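Local coordinates for protein Baccell_00875 (Bacteroides cellulosilyticus DSM 14838, PDB 5NO8) that acts as a polysaccharide lyase that probably removes the L-rhamnose caps attached through glucuronic acid on complex arabinogalactan proteins, at residues V191-A196 against E236-A241; I167-S172 against I197-I202; D99-L104 against R116-G121. All coordinates share one frame; numbering follows the deposited sequence.

Interaction 1. Residues V191-A196 against E236-A241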
loop_
_atom_site.group_PDB
_atom_site.type_symbol
_atom_site.label_atom_id
_atom_site.label_comp_id
_atom_site.label_asym_id
_atom_site.label_seq_id
_atom_site.Cartn_x
_atom_site.Cartn_y
_atom_site.Cartn_z
ATOM N N VAL A 191 -10.201 -18.450 1.455
ATOM C CA VAL A 191 -11.417 -17.984 2.093
ATOM C C VAL A 191 -11.596 -18.746 3.392
ATOM O O VAL A 191 -11.659 -19.988 3.379
ATOM C CB VAL A 191 -12.628 -18.162 1.174
ATOM C CG1 VAL A 191 -13.954 -17.971 1.919
ATOM C CG2 VAL A 191 -12.524 -17.168 0.033
ATOM N N VAL A 192 -11.684 -18.005 4.493
ATOM C CA VAL A 192 -11.950 -18.624 5.810
ATOM C C VAL A 192 -13.418 -19.046 5.873
ATOM O O VAL A 192 -14.359 -18.265 5.618
ATOM C CB VAL A 192 -11.597 -17.669 6.977
ATOM C CG1 VAL A 192 -12.093 -18.199 8.335
ATOM C CG2 VAL A 192 -10.122 -17.365 6.978
ATOM N N THR A 193 -13.627 -20.307 6.237
ATOM C CA THR A 193 -14.971 -20.876 6.342
ATOM C C THR A 193 -15.360 -21.355 7.719
ATOM O O THR A 193 -16.525 -21.599 7.938
ATOM C CB THR A 193 -15.132 -22.044 5.347
ATOM O OG1 THR A 193 -14.049 -22.984 5.494
ATOM C CG2 THR A 193 -15.111 -21.485 3.927
ATOM N N ASP A 194 -14.422 -21.484 8.650
ATOM C CA ASP A 194 -14.768 -21.723 10.032
ATOM C C ASP A 194 -13.696 -21.036 10.871
ATOM O O ASP A 194 -12.549 -20.962 10.462
ATOM C CB ASP A 194 -14.852 -23.234 10.328
ATOM C CG ASP A 194 -15.525 -23.538 11.662
ATOM O OD1 ASP A 194 -16.331 -22.715 12.165
ATOM O OD2 ASP A 194 -15.277 -24.625 12.218
ATOM N N GLY A 195 -14.081 -20.523 12.033
ATOM C CA GLY A 195 -13.182 -19.718 12.865
ATOM C C GLY A 195 -12.943 -18.351 12.238
ATOM O O GLY A 195 -13.783 -17.857 11.477
ATOM N N ALA A 196 -11.822 -17.737 12.574
ATOM C CA ALA A 196 -11.562 -16.346 12.210
ATOM C C ALA A 196 -10.087 -16.031 12.107
ATOM O O ALA A 196 -9.251 -16.683 12.743
ATOM C CB ALA A 196 -12.220 -15.418 13.214
ATOM N N GLU A 236 -10.904 -23.214 9.567
ATOM C CA GLU A 236 -10.938 -23.892 8.303
ATOM C C GLU A 236 -10.847 -22.850 7.188
ATOM O O GLU A 236 -11.454 -21.786 7.267
ATOM C CB GLU A 236 -12.231 -24.697 8.188
ATOM C CG GLU A 236 -12.386 -25.462 6.889
ATOM C CD GLU A 236 -13.776 -26.062 6.722
ATOM O OE1 GLU A 236 -13.877 -27.297 6.846
ATOM O OE2 GLU A 236 -14.761 -25.312 6.488
ATOM N N TRP A 237 -10.120 -23.166 6.138
ATOM C CA TRP A 237 -10.180 -22.331 4.963
ATOM C C TRP A 237 -10.119 -23.163 3.699
ATOM O O TRP A 237 -9.722 -24.328 3.752
ATOM C CB TRP A 237 -9.097 -21.272 4.984
ATOM C CG TRP A 237 -7.647 -21.739 5.151
ATOM C CD1 TRP A 237 -7.011 -22.755 4.502
ATOM C CD2 TRP A 237 -6.663 -21.138 5.995
ATOM N NE1 TRP A 237 -5.713 -22.842 4.905
ATOM C CE2 TRP A 237 -5.466 -21.857 5.820
ATOM C CE3 TRP A 237 -6.670 -20.047 6.857
ATOM C CZ2 TRP A 237 -4.288 -21.517 6.481
ATOM C CZ3 TRP A 237 -5.491 -19.720 7.533
ATOM C CH2 TRP A 237 -4.336 -20.458 7.344
ATOM N N HIS A 238 -10.535 -22.539 2.595
ATOM C CA HIS A 238 -10.465 -23.119 1.261
ATOM C C HIS A 238 -9.455 -22.313 0.460
ATOM O O HIS A 238 -9.538 -21.082 0.472
ATOM C CB HIS A 238 -11.784 -22.966 0.565
ATOM C CG HIS A 238 -12.852 -23.860 1.075
ATOM N ND1 HIS A 238 -13.670 -24.572 0.231
ATOM C CD2 HIS A 238 -13.242 -24.173 2.332
ATOM C CE1 HIS A 238 -14.534 -25.278 0.945
ATOM N NE2 HIS A 238 -14.308 -25.039 2.223
ATOM N N VAL A 239 -8.528 -23.006 -0.209
ATOM C CA VAL A 239 -7.550 -22.426 -1.111
ATOM C C VAL A 239 -7.863 -22.899 -2.519
ATOM O O VAL A 239 -8.090 -24.083 -2.741
ATOM C CB VAL A 239 -6.127 -22.809 -0.699
ATOM C CG1 VAL A 239 -5.120 -22.246 -1.687
ATOM C CG2 VAL A 239 -5.850 -22.310 0.705
ATOM N N PHE A 240 -7.968 -21.967 -3.461
ATOM C CA PHE A 240 -8.572 -22.301 -4.762
ATOM C C PHE A 240 -8.114 -21.342 -5.851
ATOM O O PHE A 240 -7.761 -20.196 -5.599
ATOM C CB PHE A 240 -10.104 -22.232 -4.691
ATOM C CG PHE A 240 -10.620 -20.900 -4.208
ATOM C CD1 PHE A 240 -10.780 -20.667 -2.833
ATOM C CD2 PHE A 240 -10.931 -19.877 -5.096
ATOM C CE1 PHE A 240 -11.242 -19.450 -2.370
ATOM C CE2 PHE A 240 -11.388 -18.640 -4.627
ATOM C CZ PHE A 240 -11.546 -18.429 -3.266
ATOM N N ALA A 241 -8.164 -21.843 -7.075
ATOM C CA ALA A 241 -7.857 -21.058 -8.243
ATOM C C ALA A 241 -9.054 -20.188 -8.589
ATOM O O ALA A 241 -10.193 -20.577 -8.391
ATOM C CB ALA A 241 -7.558 -21.990 -9.415
#
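Glu236, Val191 and Thr193 bury the most surface where strand 187-194 runs antiparallel to strand 232-242. Start with Glu236, whose side chain leaves with CG anti to its backbone N (chi1 180°) and stays extended beyond CG, crossing Thr193 obliquely. Its OE2 accepts a hydrogen bond from Thr193 OG1 at 2.6 Å, on the lone pair turned away from OE1. Thr193 can reach it because OG1 sits in the crowded position between its backbone N and carbonyl carbon (chi1 51°). That rotation also sets Thr193 CG2 3.6 Å from His238 CD2, while OG1 lies at the edge of the imidazole, near its plane. The backbone of Glu236 is gripped as well. Its O receives Thr193 N at 2.8 Å, from 34° above the carbonyl plane, and a longer bond from Asp194 N at 3.3 Å. In return, Glu236 N donates to Asp194 O at 2.9 Å. Further along, Val191 forms a regular hydrogen-bonded pair with His238, Val191 N to His238 O and His238 N to Val191 O, both 2.9 Å and in the carbonyl planes. The CG2 branch of Val191, beside its own backbone N, meets the edge of the Phe240 ring at CE1, 3.6 Å away, and Leu252 and Phe248 of helix 245-254 lie against this pair. On the other face of the sheet, Val192 sits beside Trp237, whose NE1 bonds to Glu125. Two residues, Thr193 and Asp194, thus stand opposite one, Glu236: a classic beta bulge in an antiparallel sheet.

Interaction 2. Residues I167-S172 against I197-I202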
loop_
_atom_site.group_PDB
_atom_site.type_symbol
_atom_site.label_atom_id
_atom_site.label_comp_id
_atom_site.label_asym_id
_atom_site.label_seq_id
_atom_site.Cartn_x
_atom_site.Cartn_y
_atom_site.Cartn_z
ATOM N N ILE A 167 -4.491 -9.212 1.696
ATOM C CA ILE A 167 -4.907 -9.844 2.950
ATOM C C ILE A 167 -6.036 -9.022 3.554
ATOM O O ILE A 167 -5.901 -7.808 3.657
ATOM C CB ILE A 167 -3.748 -9.891 3.946
ATOM C CG1 ILE A 167 -2.538 -10.593 3.320
ATOM C CG2 ILE A 167 -4.176 -10.609 5.232
ATOM C CD1 ILE A 167 -1.274 -10.358 4.107
ATOM N N TRP A 168 -7.130 -9.679 3.923
ATOM C CA TRP A 168 -8.195 -9.025 4.678
ATOM C C TRP A 168 -8.393 -9.721 5.997
ATOM O O TRP A 168 -8.836 -10.896 6.035
ATOM C CB TRP A 168 -9.506 -8.929 3.919
ATOM C CG TRP A 168 -10.561 -8.216 4.703
ATOM C CD1 TRP A 168 -11.852 -8.622 4.886
ATOM C CD2 TRP A 168 -10.411 -6.997 5.457
ATOM N NE1 TRP A 168 -12.501 -7.741 5.701
ATOM C CE2 TRP A 168 -11.663 -6.725 6.046
ATOM C CE3 TRP A 168 -9.356 -6.090 5.655
ATOM C CZ2 TRP A 168 -11.897 -5.595 6.847
ATOM C CZ3 TRP A 168 -9.580 -4.984 6.479
ATOM C CH2 TRP A 168 -10.859 -4.749 7.050
ATOM N N LYS A 169 -8.100 -8.978 7.066
ATOM C CA LYS A 169 -8.266 -9.451 8.435
ATOM C C LYS A 169 -9.726 -9.368 8.896
ATOM O O LYS A 169 -10.042 -8.818 9.949
ATOM C CB LYS A 169 -7.323 -8.676 9.389
ATOM C CG LYS A 169 -7.591 -7.180 9.474
ATOM C CD LYS A 169 -6.617 -6.458 10.409
ATOM C CE LYS A 169 -7.070 -5.008 10.561
ATOM N NZ LYS A 169 -6.187 -4.214 11.431
ATOM N N GLY A 170 -10.619 -9.963 8.128
ATOM C CA GLY A 170 -12.058 -9.784 8.327
ATOM C C GLY A 170 -12.733 -10.764 9.253
ATOM O O GLY A 170 -13.931 -11.048 9.077
ATOM N N GLY A 171 -12.010 -11.286 10.233
ATOM C CA GLY A 171 -12.631 -12.157 11.245
ATOM C C GLY A 171 -13.138 -13.445 10.607
ATOM O O GLY A 171 -12.365 -14.165 9.956
ATOM N N SER A 172 -14.435 -13.725 10.776
ATOM C CA SER A 172 -15.057 -14.916 10.189
ATOM C C SER A 172 -15.089 -14.864 8.681
ATOM O O SER A 172 -15.215 -15.910 8.053
ATOM C CB SER A 172 -16.487 -15.138 10.703
ATOM O OG SER A 172 -16.538 -15.106 12.123
ATOM N N ILE A 197 -9.783 -15.017 11.305
ATOM C CA ILE A 197 -8.451 -14.426 11.264
ATOM C C ILE A 197 -8.628 -12.958 11.644
ATOM O O ILE A 197 -9.405 -12.223 11.015
ATOM C CB ILE A 197 -7.771 -14.580 9.890
ATOM C CG1 ILE A 197 -7.471 -16.045 9.582
ATOM C CG2 ILE A 197 -6.485 -13.747 9.789
ATOM C CD1 ILE A 197 -6.533 -16.719 10.563
ATOM N N ARG A 198 -7.929 -12.547 12.696
ATOM C CA ARG A 198 -8.073 -11.203 13.255
ATOM C C ARG A 198 -7.024 -10.202 12.793
ATOM O O ARG A 198 -7.210 -9.003 12.929
ATOM C CB ARG A 198 -8.097 -11.244 14.778
ATOM C CG ARG A 198 -6.752 -11.582 15.376
ATOM C CD ARG A 198 -6.484 -11.074 16.778
ATOM N NE ARG A 198 -5.237 -11.724 17.245
ATOM C CZ ARG A 198 -4.000 -11.210 17.193
ATOM N NH1 ARG A 198 -3.761 -9.976 16.741
ATOM N NH2 ARG A 198 -2.955 -11.945 17.629
ATOM N N ASN A 199 -5.876 -10.689 12.326
ATOM C CA ASN A 199 -4.806 -9.813 11.884
ATOM C C ASN A 199 -3.750 -10.641 11.173
ATOM O O ASN A 199 -3.947 -11.823 10.927
ATOM C CB ASN A 199 -4.171 -9.074 13.085
ATOM C CG ASN A 199 -3.831 -7.640 12.744
ATOM O OD1 ASN A 199 -3.306 -7.387 11.678
ATOM N ND2 ASN A 199 -4.166 -6.693 13.648
ATOM N N TYR A 200 -2.664 -10.010 10.782
ATOM C CA TYR A 200 -1.516 -10.751 10.293
ATOM C C TYR A 200 -0.216 -10.113 10.754
ATOM O O TYR A 200 -0.175 -8.957 11.137
ATOM C CB TYR A 200 -1.546 -10.902 8.774
ATOM C CG TYR A 200 -1.300 -9.616 8.001
ATOM C CD1 TYR A 200 -2.341 -8.740 7.756
ATOM C CD2 TYR A 200 -0.030 -9.288 7.521
ATOM C CE1 TYR A 200 -2.147 -7.588 7.032
ATOM C CE2 TYR A 200 0.186 -8.118 6.788
ATOM C CZ TYR A 200 -0.880 -7.261 6.573
ATOM O OH TYR A 200 -0.743 -6.089 5.857
ATOM N N GLU A 201 0.841 -10.909 10.701
ATOM C CA GLU A 201 2.168 -10.468 11.045
ATOM C C GLU A 201 3.088 -10.697 9.882
ATOM O O GLU A 201 2.810 -11.510 9.004
ATOM C CB GLU A 201 2.700 -11.258 12.225
ATOM C CG GLU A 201 2.014 -10.921 13.522
ATOM C CD GLU A 201 2.438 -11.851 14.639
ATOM O OE1 GLU A 201 3.526 -11.614 15.199
ATOM O OE2 GLU A 201 1.701 -12.832 14.923
ATOM N N ILE A 202 4.202 -9.988 9.914
ATOM C CA ILE A 202 5.237 -10.118 8.906
ATOM C C ILE A 202 6.504 -10.537 9.635
ATOM O O ILE A 202 6.880 -9.944 10.661
ATOM C CB ILE A 202 5.477 -8.788 8.135
ATOM C CG1 ILE A 202 4.270 -8.396 7.299
ATOM C CG2 ILE A 202 6.716 -8.865 7.230
ATOM C CD1 ILE A 202 3.937 -9.313 6.159
HETATM O O HOH W 1 -3.522 -4.880 10.878
HETATM O O HOH W 2 -9.650 -7.834 12.831
#
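Asn199 OD1 is held by two partners: the backbone N of Tyr200, which donates at 2.8 Å onto an in-plane lone pair, and water 1 at 2.6 Å. They help to hold the amide at the start of strand 199-203, opposite an inverse gamma turn centred on Lys169, just after strand 163-168 ends. The two strands belong to different beta sheets, so this contact is a seam between them, and a single antiparallel bridge sews it. Gly171 N donates to Ile197 O at 2.9 Å, within the carbonyl plane though with a bent N-H angle of 131°. Ile197 N returns a bond to Gly171 O at 3.0 Å, straighter at the hydrogen but coming from 45° above the carbonyl plane. Gly171, at positive phi, carries the chain out of the turn and into the bridge. Lys169 buries the most surface. CG takes the crowded position between backbone N and carbonyl carbon, and the extended chain beyond it runs alongside Asn199, pointing the same way. CB lies 3.6 Å from Arg198 O, while NZ reaches water 1 and so is joined to Asn199 OD1. Water 2 makes a second link, donating to both Lys169 O and Arg198 O. At the far end, Tyr200 turns its ring under Ile167 and sends its OH on to Asp608. Ile167 CG2 touches the ring at Tyr200 CD1, 3.6 Å away. The isoleucine's other branch lies over the face of the ring in a CH-pi contact: CD1 sits 3.7 Å from the centroid of the Tyr200 ring, only 9° off the ring normal.

Interaction 3. Residues D99-L104 against R116-G121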
loop_
_atom_site.group_PDB
_atom_site.type_symbol
_atom_site.label_atom_id
_atom_site.label_comp_id
_atom_site.label_asym_id
_atom_site.label_seq_id
_atom_site.Cartn_x
_atom_site.Cartn_y
_atom_site.Cartn_z
ATOM N N ASP A 99 0.394 -39.829 3.041
ATOM C CA ASP A 99 0.138 -38.822 2.002
ATOM C C ASP A 99 0.283 -37.352 2.446
ATOM O O ASP A 99 0.054 -36.448 1.643
ATOM C CB ASP A 99 -1.227 -39.052 1.349
ATOM C CG ASP A 99 -2.414 -38.811 2.293
ATOM O OD1 ASP A 99 -2.254 -38.515 3.511
ATOM O OD2 ASP A 99 -3.546 -38.972 1.797
ATOM N N GLY A 100 0.665 -37.116 3.705
ATOM C CA GLY A 100 0.828 -35.759 4.226
ATOM C C GLY A 100 -0.460 -34.986 4.429
ATOM O O GLY A 100 -0.394 -33.792 4.715
ATOM N N MET A 101 -1.626 -35.641 4.322
ATOM C CA MET A 101 -2.907 -34.918 4.417
ATOM C C MET A 101 -3.458 -34.857 5.828
ATOM O O MET A 101 -4.464 -34.184 6.068
ATOM C CB MET A 101 -3.929 -35.521 3.468
ATOM C CG MET A 101 -3.459 -35.453 2.021
ATOM S SD MET A 101 -3.135 -33.823 1.339
ATOM C CE MET A 101 -4.761 -33.447 0.673
ATOM N N LYS A 102 -2.838 -35.580 6.759
ATOM C CA LYS A 102 -3.199 -35.483 8.161
ATOM C C LYS A 102 -1.907 -35.300 8.914
ATOM O O LYS A 102 -0.991 -36.117 8.771
ATOM C CB LYS A 102 -3.913 -36.745 8.635
ATOM C CG LYS A 102 -4.267 -36.737 10.118
ATOM C CD LYS A 102 -4.210 -38.112 10.763
ATOM C CE LYS A 102 -4.440 -38.013 12.272
ATOM N NZ LYS A 102 -4.936 -39.300 12.855
ATOM N N VAL A 103 -1.827 -34.234 9.710
ATOM C CA VAL A 103 -0.624 -33.951 10.460
ATOM C C VAL A 103 -1.029 -33.555 11.875
ATOM O O VAL A 103 -1.929 -32.712 12.068
ATOM C CB VAL A 103 0.222 -32.832 9.803
ATOM C CG1 VAL A 103 1.621 -32.835 10.364
ATOM C CG2 VAL A 103 0.314 -32.997 8.276
ATOM N N LEU A 104 -0.391 -34.172 12.860
ATOM C CA LEU A 104 -0.685 -33.939 14.252
ATOM C C LEU A 104 0.565 -33.477 14.966
ATOM O O LEU A 104 1.626 -34.119 14.882
ATOM C CB LEU A 104 -1.234 -35.227 14.868
ATOM C CG LEU A 104 -1.683 -35.228 16.311
ATOM C CD1 LEU A 104 -2.784 -34.216 16.504
ATOM C CD2 LEU A 104 -2.130 -36.636 16.737
ATOM N N ARG A 116 -6.233 -32.067 5.730
ATOM C CA ARG A 116 -6.311 -31.507 4.392
ATOM C C ARG A 116 -7.100 -32.404 3.455
ATOM O O ARG A 116 -6.972 -33.627 3.514
ATOM C CB ARG A 116 -4.932 -31.347 3.807
ATOM C CG ARG A 116 -4.063 -30.392 4.585
ATOM C CD ARG A 116 -2.617 -30.502 4.160
ATOM N NE ARG A 116 -1.800 -29.578 4.940
ATOM C CZ ARG A 116 -0.615 -29.840 5.475
ATOM N NH1 ARG A 116 -0.043 -31.031 5.357
ATOM N NH2 ARG A 116 0.027 -28.874 6.138
ATOM N N GLU A 117 -7.899 -31.788 2.601
ATOM C CA GLU A 117 -8.552 -32.523 1.524
ATOM C C GLU A 117 -8.683 -31.677 0.288
ATOM O O GLU A 117 -8.742 -30.467 0.371
ATOM C CB GLU A 117 -9.833 -33.240 1.962
ATOM C CG GLU A 117 -11.066 -32.470 2.305
ATOM C CD GLU A 117 -12.219 -33.424 2.682
ATOM O OE1 GLU A 117 -12.699 -34.208 1.820
ATOM O OE2 GLU A 117 -12.649 -33.401 3.852
ATOM N N ILE A 118 -8.590 -32.321 -0.876
ATOM C CA ILE A 118 -8.791 -31.627 -2.130
ATOM C C ILE A 118 -10.221 -31.996 -2.495
ATOM O O ILE A 118 -10.520 -33.180 -2.668
ATOM C CB ILE A 118 -7.829 -32.088 -3.234
ATOM C CG1 ILE A 118 -6.360 -31.920 -2.820
ATOM C CG2 ILE A 118 -8.124 -31.339 -4.532
ATOM C CD1 ILE A 118 -5.879 -30.496 -2.687
ATOM N N LYS A 119 -11.092 -31.003 -2.584
ATOM C CA LYS A 119 -12.530 -31.200 -2.830
ATOM C C LYS A 119 -12.923 -30.349 -4.042
ATOM O O LYS A 119 -12.880 -29.126 -3.979
ATOM C CB LYS A 119 -13.359 -30.788 -1.605
ATOM N N GLN A 120 -13.251 -31.003 -5.157
ATOM C CA GLN A 120 -13.627 -30.300 -6.412
ATOM C C GLN A 120 -12.519 -29.341 -6.829
ATOM O O GLN A 120 -12.800 -28.181 -7.157
ATOM C CB GLN A 120 -14.913 -29.464 -6.238
ATOM C CG GLN A 120 -16.052 -30.075 -5.438
ATOM C CD GLN A 120 -16.909 -31.028 -6.240
ATOM O OE1 GLN A 120 -17.190 -32.139 -5.794
ATOM N NE2 GLN A 120 -17.349 -30.595 -7.421
ATOM N N GLY A 121 -11.271 -29.781 -6.718
ATOM C CA GLY A 121 -10.111 -28.951 -7.067
ATOM C C GLY A 121 -9.639 -27.930 -6.034
ATOM O O GLY A 121 -8.605 -27.299 -6.222
#
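This is the open end of the beta hairpin formed by strands 102-107 and 110-119, with an Asx turn leading into its first strand. In that turn Asp99 OD1 accepts from Met101 N at 3.1 Å, met from above the carboxylate plane. Gly100 sits in the middle of the turn at positive phi, and its carbonyl points at Arg116. The pairing here rests on one backbone bond, from Arg116 N to Met101 O, 2.8 Å long and nearly straight at 168°. Arg116 and Met101 bury the most surface, their side chains crossing at about a right angle. The arginine is extended from CG to NE, which brings NH1 within 2.9 Å of Gly100 O. That oxygen lies at the guanidinium edge, almost in its plane, with the bond running nearly along the C=O axis. NH1 also donates to Gly38 O, and NE forms a salt bridge with Glu125, so several partners fix the rotation of the group. Val103 CG2 packs 3.5 Å from Arg116 NH1. Met101 bends at chi2 and chi3, curling its methyl back over the other strand: CE lies 3.8 Å from Arg116 CB and 4.1 Å from Ile118 CG1. What results is an Asx turn at the open end of a beta hairpin, its glycine carbonyl bound by an arginine of the partner strand, one strand in from the edge of the antiparallel sheet.

How the interactions relate
All three contacts reach one eight-stranded antiparallel sheet. Interaction 3 is near one edge, interaction 1 further in, and interaction 2 at the end of strand 163-168 on the other edge. Interactions 1 and 2 have centres 12 Å apart and touch: Ala196 CB packs 3.4 Å from Gly171 C, and the chain passes directly from 191-196 into 197-202. Interactions 1 and 3 stand 14 Å apart at their centres without touching, yet Glu125 on strand 122-131 between them bonds Trp237 with one carboxylate oxygen and Arg116 with the other. Interactions 2 and 3 are 23 Å apart, centre to centre. Interaction 2 lies nearest the centre of the chain, about 16 Å away.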